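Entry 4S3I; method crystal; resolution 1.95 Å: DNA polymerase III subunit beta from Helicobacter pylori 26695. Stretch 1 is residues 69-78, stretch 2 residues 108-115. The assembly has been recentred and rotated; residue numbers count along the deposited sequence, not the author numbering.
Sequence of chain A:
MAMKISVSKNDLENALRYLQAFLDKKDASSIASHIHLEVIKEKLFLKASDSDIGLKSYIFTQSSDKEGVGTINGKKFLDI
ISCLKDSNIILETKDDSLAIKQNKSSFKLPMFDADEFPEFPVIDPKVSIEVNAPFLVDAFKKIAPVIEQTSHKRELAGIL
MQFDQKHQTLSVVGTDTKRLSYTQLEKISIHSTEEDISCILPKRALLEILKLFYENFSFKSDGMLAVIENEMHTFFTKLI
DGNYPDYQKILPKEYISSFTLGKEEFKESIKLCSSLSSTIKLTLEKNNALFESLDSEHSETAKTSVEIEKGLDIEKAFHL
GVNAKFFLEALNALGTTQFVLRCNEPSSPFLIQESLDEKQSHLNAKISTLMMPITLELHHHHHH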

ATOM      1  N   VAL A  69     -19.638 -32.907   5.768  1.00 35.94           N
ATOM      2  CA  VAL A  69     -19.536 -31.477   6.058  1.00 36.99           C
ATOM      3  C   VAL A  69     -18.559 -31.211   7.198  1.00 35.93           C
ATOM      4  O   VAL A  69     -18.282 -32.103   8.002  1.00 34.87           O
ATOM      5  CB  VAL A  69     -20.909 -30.908   6.453  1.00 37.40           C
ATOM      6  CG1 VAL A  69     -21.870 -30.963   5.276  1.00 35.83           C
ATOM      7  CG2 VAL A  69     -21.484 -31.689   7.637  1.00 37.71           C
ATOM      8  N   GLY A  70     -18.057 -29.981   7.272  1.00 33.96           N
ATOM      9  CA  GLY A  70     -17.180 -29.548   8.352  1.00 33.80           C
ATOM     10  C   GLY A  70     -17.018 -28.032   8.307  1.00 34.16           C
ATOM     11  O   GLY A  70     -17.647 -27.373   7.482  1.00 33.11           O
ATOM     12  N   THR A  71     -16.198 -27.470   9.197  1.00 33.19           N
ATOM     13  CA  THR A  71     -15.915 -26.026   9.185  1.00 32.77           C
ATOM     14  C   THR A  71     -14.452 -25.819   9.496  1.00 34.02           C
ATOM     15  O   THR A  71     -13.823 -26.692  10.086  1.00 32.78           O
ATOM     16  CB  THR A  71     -16.696 -25.248  10.261  1.00 33.17           C
ATOM     17  OG1 THR A  71     -16.008 -25.363  11.517  1.00 33.48           O
ATOM     18  CG2 THR A  71     -18.129 -25.761  10.397  1.00 35.96           C
ATOM     19  N   ILE A  72     -13.921 -24.652   9.142  1.00 32.01           N
ATOM     20  CA  ILE A  72     -12.523 -24.354   9.392  1.00 31.79           C
ATOM     21  C   ILE A  72     -12.334 -22.841   9.416  1.00 31.49           C
ATOM     22  O   ILE A  72     -13.031 -22.109   8.703  1.00 31.22           O
ATOM     23  CB  ILE A  72     -11.617 -25.013   8.308  1.00 31.48           C
ATOM     24  CG1 ILE A  72     -10.136 -24.877   8.650  1.00 38.26           C
ATOM     25  CG2 ILE A  72     -11.940 -24.487   6.901  1.00 31.03           C
ATOM     26  CD1 ILE A  72      -9.204 -25.302   7.520  1.00 45.89           C
ATOM     27  N   ASN A  73     -11.410 -22.379  10.256  1.00 31.60           N
ATOM     28  CA  ASN A  73     -11.050 -20.964  10.294  1.00 31.37           C
ATOM     29  C   ASN A  73     -10.550 -20.510   8.923  1.00 30.76           C
ATOM     30  O   ASN A  73      -9.532 -20.999   8.430  1.00 30.61           O
ATOM     31  CB  ASN A  73      -9.972 -20.712  11.347  1.00 31.68           C
ATOM     32  CG  ASN A  73      -9.652 -19.237  11.506  1.00 31.57           C
ATOM     33  OD1 ASN A  73      -8.840 -18.692  10.773  1.00 31.17           O
ATOM     34  ND2 ASN A  73     -10.297 -18.587  12.476  1.00 32.01           N
ATOM     35  N   GLY A  74     -11.274 -19.584   8.306  1.00 30.47           N
ATOM     36  CA  GLY A  74     -10.981 -19.176   6.937  1.00 29.94           C
ATOM     37  C   GLY A  74      -9.655 -18.460   6.746  1.00 29.71           C
ATOM     38  O   GLY A  74      -8.993 -18.613   5.721  1.00 29.43           O
ATOM     39  N   LYS A  75      -9.256 -17.667   7.731  1.00 29.92           N
ATOM     40  CA  LYS A  75      -8.007 -16.912   7.586  1.00 29.78           C
ATOM     41  C   LYS A  75      -6.792 -17.836   7.692  1.00 29.97           C
ATOM     42  O   LYS A  75      -5.870 -17.761   6.882  1.00 29.78           O
ATOM     43  CB  LYS A  75      -7.919 -15.784   8.620  1.00 30.05           C
ATOM     44  CG  LYS A  75      -6.574 -15.014   8.585  1.00 32.47           C
ATOM     45  CD  LYS A  75      -6.376 -14.173   9.849  1.00 34.52           C
ATOM     46  CE  LYS A  75      -5.192 -13.214   9.710  1.00 37.24           C
ATOM     47  NZ  LYS A  75      -3.904 -13.912   9.465  1.00 40.40           N
ATOM     48  N   LYS A  76      -6.801 -18.709   8.692  1.00 30.41           N
ATOM     49  CA  LYS A  76      -5.722 -19.685   8.854  1.00 30.66           C
ATOM     50  C   LYS A  76      -5.647 -20.620   7.643  1.00 30.42           C
ATOM     51  O   LYS A  76      -4.563 -20.932   7.167  1.00 30.46           O
ATOM     52  CB  LYS A  76      -5.902 -20.491  10.151  1.00 31.20           C
ATOM     53  CG  LYS A  76      -5.770 -19.656  11.426  1.00 31.62           C
ATOM     54  CD  LYS A  76      -6.247 -20.433  12.661  1.00 32.20           C
ATOM     55  CE  LYS A  76      -6.269 -19.552  13.910  1.00 32.72           C
ATOM     56  NZ  LYS A  76      -4.904 -19.296  14.450  1.00 33.67           N
ATOM     57  N   PHE A  77      -6.809 -21.064   7.172  1.00 30.27           N
ATOM     58  CA  PHE A  77      -6.915 -21.953   6.015  1.00 30.14           C
ATOM     59  C   PHE A  77      -6.208 -21.316   4.833  1.00 29.82           C
ATOM     60  O   PHE A  77      -5.367 -21.936   4.191  1.00 29.92           O
ATOM     61  CB  PHE A  77      -8.404 -22.197   5.674  1.00 30.07           C
ATOM     62  CG  PHE A  77      -8.662 -23.406   4.800  1.00 30.16           C
ATOM     63  CD1 PHE A  77      -7.653 -24.315   4.506  1.00 34.06           C
ATOM     64  CD2 PHE A  77      -9.932 -23.630   4.274  1.00 30.15           C
ATOM     65  CE1 PHE A  77      -7.905 -25.437   3.701  1.00 30.52           C
ATOM     66  CE2 PHE A  77     -10.199 -24.750   3.472  1.00 30.33           C
ATOM     67  CZ  PHE A  77      -9.183 -25.651   3.185  1.00 30.52           C
ATOM     68  N   LEU A  78      -6.528 -20.062   4.548  1.00 29.50           N
ATOM     69  CA  LEU A  78      -5.888 -19.386   3.424  1.00 29.23           C
ATOM     70  C   LEU A  78      -4.398 -19.154   3.692  1.00 29.42           C
ATOM     71  O   LEU A  78      -3.565 -19.282   2.781  1.00 29.44           O
ATOM     72  CB  LEU A  78      -6.592 -18.070   3.115  1.00 28.87           C
ATOM     73  CG  LEU A  78      -5.891 -17.191   2.080  1.00 28.62           C
ATOM     74  CD1 LEU A  78      -5.710 -17.925   0.751  1.00 28.61           C
ATOM     75  CD2 LEU A  78      -6.668 -15.900   1.884  1.00 30.95           C
ATOM     76  N   LYS A 108      -3.162 -29.477  10.926  1.00 33.34           N
ATOM     77  CA  LYS A 108      -4.453 -29.745  11.550  1.00 33.43           C
ATOM     78  C   LYS A 108      -5.073 -28.448  12.059  1.00 35.39           C
ATOM     79  O   LYS A 108      -4.379 -27.603  12.631  1.00 33.33           O
ATOM     80  CB  LYS A 108      -4.301 -30.754  12.684  1.00 39.05           C
ATOM     81  CG  LYS A 108      -4.056 -32.179  12.216  1.00 50.45           C
ATOM     82  CD  LYS A 108      -4.025 -33.158  13.384  1.00 62.93           C
ATOM     83  CE  LYS A 108      -3.062 -32.700  14.485  1.00 69.79           C
ATOM     84  NZ  LYS A 108      -1.611 -32.870  14.152  1.00 70.34           N
ATOM     85  N   LEU A 109      -6.372 -28.286  11.834  1.00 33.06           N
ATOM     86  CA  LEU A 109      -7.101 -27.141  12.361  1.00 33.00           C
ATOM     87  C   LEU A 109      -8.408 -27.634  12.967  1.00 33.33           C
ATOM     88  O   LEU A 109      -9.025 -28.573  12.457  1.00 33.36           O
ATOM     89  CB  LEU A 109      -7.361 -26.082  11.281  1.00 32.41           C
ATOM     90  CG  LEU A 109      -6.163 -25.259  10.821  1.00 32.14           C
ATOM     91  CD1 LEU A 109      -6.513 -24.367   9.639  1.00 31.58           C
ATOM     92  CD2 LEU A 109      -5.630 -24.411  11.970  1.00 35.13           C
ATOM     93  N   PRO A 110      -8.831 -27.012  14.074  1.00 33.69           N
ATOM     94  CA  PRO A 110     -10.030 -27.499  14.757  1.00 34.16           C
ATOM     95  C   PRO A 110     -11.304 -27.096  14.004  1.00 33.90           C
ATOM     96  O   PRO A 110     -11.369 -25.996  13.458  1.00 33.48           O
ATOM     97  CB  PRO A 110      -9.964 -26.797  16.116  1.00 34.68           C
ATOM     98  CG  PRO A 110      -9.228 -25.469  15.810  1.00 34.28           C
ATOM     99  CD  PRO A 110      -8.249 -25.808  14.710  1.00 33.85           C
ATOM    100  N   MET A 111     -12.301 -27.977  13.976  1.00 34.20           N
ATOM    101  CA  MET A 111     -13.572 -27.655  13.350  1.00 34.10           C
ATOM    102  C   MET A 111     -14.598 -27.309  14.424  1.00 34.74           C
ATOM    103  O   MET A 111     -14.481 -27.772  15.559  1.00 35.33           O
ATOM    104  CB  MET A 111     -14.058 -28.843  12.513  1.00 34.12           C
ATOM    105  CG  MET A 111     -13.076 -29.325  11.455  1.00 33.66           C
ATOM    106  SD  MET A 111     -13.971 -30.258  10.212  1.00 33.69           S
ATOM    107  CE  MET A 111     -14.482 -31.706  11.145  1.00 39.58           C
ATOM    108  N   PHE A 112     -15.605 -26.508  14.075  1.00 34.69           N
ATOM    109  CA  PHE A 112     -16.728 -26.260  14.985  1.00 35.41           C
ATOM    110  C   PHE A 112     -17.953 -27.097  14.586  1.00 35.76           C
ATOM    111  O   PHE A 112     -17.981 -27.695  13.512  1.00 35.39           O
ATOM    112  CB  PHE A 112     -17.097 -24.770  15.000  1.00 35.30           C
ATOM    113  CG  PHE A 112     -16.050 -23.882  15.621  1.00 35.20           C
ATOM    114  CD1 PHE A 112     -15.319 -24.304  16.728  1.00 38.34           C
ATOM    115  CD2 PHE A 112     -15.810 -22.619  15.110  1.00 34.70           C
ATOM    116  CE1 PHE A 112     -14.351 -23.473  17.305  1.00 39.37           C
ATOM    117  CE2 PHE A 112     -14.844 -21.789  15.670  1.00 34.68           C
ATOM    118  CZ  PHE A 112     -14.112 -22.215  16.764  1.00 35.96           C
ATOM    119  N   ASP A 113     -18.962 -27.126  15.443  1.00 36.56           N
ATOM    120  CA  ASP A 113     -20.220 -27.805  15.120  1.00 37.04           C
ATOM    121  C   ASP A 113     -20.913 -27.093  13.949  1.00 37.68           C
ATOM    122  O   ASP A 113     -21.387 -25.966  14.086  1.00 36.77           O
ATOM    123  CB  ASP A 113     -21.126 -27.842  16.357  1.00 38.09           C
ATOM    124  CG  ASP A 113     -22.416 -28.630  16.132  1.00 47.15           C
ATOM    125  OD1 ASP A 113     -22.598 -29.239  15.054  1.00 45.10           O
ATOM    126  OD2 ASP A 113     -23.248 -28.640  17.063  1.00 52.51           O
ATOM    127  N   ALA A 114     -20.964 -27.751  12.795  1.00 36.26           N
ATOM    128  CA  ALA A 114     -21.611 -27.179  11.617  1.00 40.14           C
ATOM    129  C   ALA A 114     -23.090 -26.825  11.846  1.00 36.66           C
ATOM    130  O   ALA A 114     -23.663 -26.037  11.093  1.00 36.46           O
ATOM    131  CB  ALA A 114     -21.457 -28.107  10.421  1.00 39.98           C
ATOM    132  N   ASP A 115     -23.697 -27.398  12.880  1.00 37.55           N
ATOM    133  CA  ASP A 115     -25.093 -27.099  13.209  1.00 39.08           C
ATOM    134  C   ASP A 115     -25.290 -25.647  13.668  1.00 40.97           C
ATOM    135  O   ASP A 115     -26.408 -25.122  13.660  1.00 39.02           O
ATOM    136  CB  ASP A 115     -25.612 -28.052  14.293  1.00 45.25           C
ATOM    137  CG  ASP A 115     -25.834 -29.475  13.784  1.00 57.85           C
ATOM    138  OD1 ASP A 115     -26.099 -29.645  12.573  1.00 54.79           O
ATOM    139  OD2 ASP A 115     -25.751 -30.414  14.614  1.00 57.13           O
TER
HETATM  140  O   HOH W   1      -9.855 -23.898  12.220  1.00 22.12           O

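A strand can lie beside a segment that is leaving its own strand without completing a ladder of backbone hydrogen bonds, and side chains and a water can then supply the links between them. The contact between residues 69-78 and 108-115 of this Helicobacter pylori DNA polymerase III beta subunit illustrates the principle. The first stretch runs as a strand to Asn-73 and then turns into a helix; the second leaves its strand after Pro-110 and continues irregularly. The backbones come close at Thr-71 and Met-111, whose CA atoms are 5.0 Å apart, yet no direct hydrogen bond joins main chain to main chain. About 451 Å² is buried, counting both sides, and Thr-71, Leu-109 and Met-111 contribute most of it.

Thr-71 supplies the one direct hydrogen bond across the contact. With chi1 in the p well, its hydroxyl receives the amide of Phe-112: N of Phe-112 lies 2.8 Å from OG1 of Thr-71, and the angle of 166° at the hydrogen is nearly straight. A side chain thus accepts a peptide NH of the neighbouring segment, as a backbone carbonyl would in a regular sheet. OG1 also has a hydrogen-bonding partner elsewhere in the structure. The methyl group serves the apolar side of the contact, CG2 of Thr-71 lying 4.1 Å from CB of Ala-114, whose CA-to-CB bond points toward the first stretch.

The backbone of Thr-71 is less well provided for. Its N and O are buried here without a hydrogen-bonding partner in the model. The carbonyl instead faces carbon: O of Thr-71 is 3.1 Å from CG of Met-111 and 3.4 Å from CA of Met-111, the latter a CA-H...O contact with an angle of 127° at the hydrogen. Such a contact is weakly polar and is no equivalent of a conventional hydrogen bond. The thioether of Met-111 extends alongside the strand to Gly-70, where SD of Met-111 approaches CA of Gly-70 at 3.8 Å. The absence of a side chain matters at this point, because an ideally placed CB on Gly-70 would sit 2.7 Å from SD of Met-111, a clash.

Leu-109 anchors the other end by apolar packing. Its CD1 meets CD1 of Ile-72 at 3.6 Å, the extended t,t rotamer of Ile-72 bringing the tip of that side chain closer than its sideways CA-to-CB bond would suggest. The same CD1 of Leu-109 lies 4.0 Å from CB of Lys-76, so the leucine touches both the strand and the first turn of the helix. That turn is capped by Asn-73, whose OD1 accepts from N of Lys-76 at 2.9 Å.

Where the backbones do not bond directly, water 1 connects them. It accepts from N of Asn-73 at 2.9 Å and donates to O of Pro-110, also at 2.9 Å, linking an amide and a carbonyl that belong to different stretches.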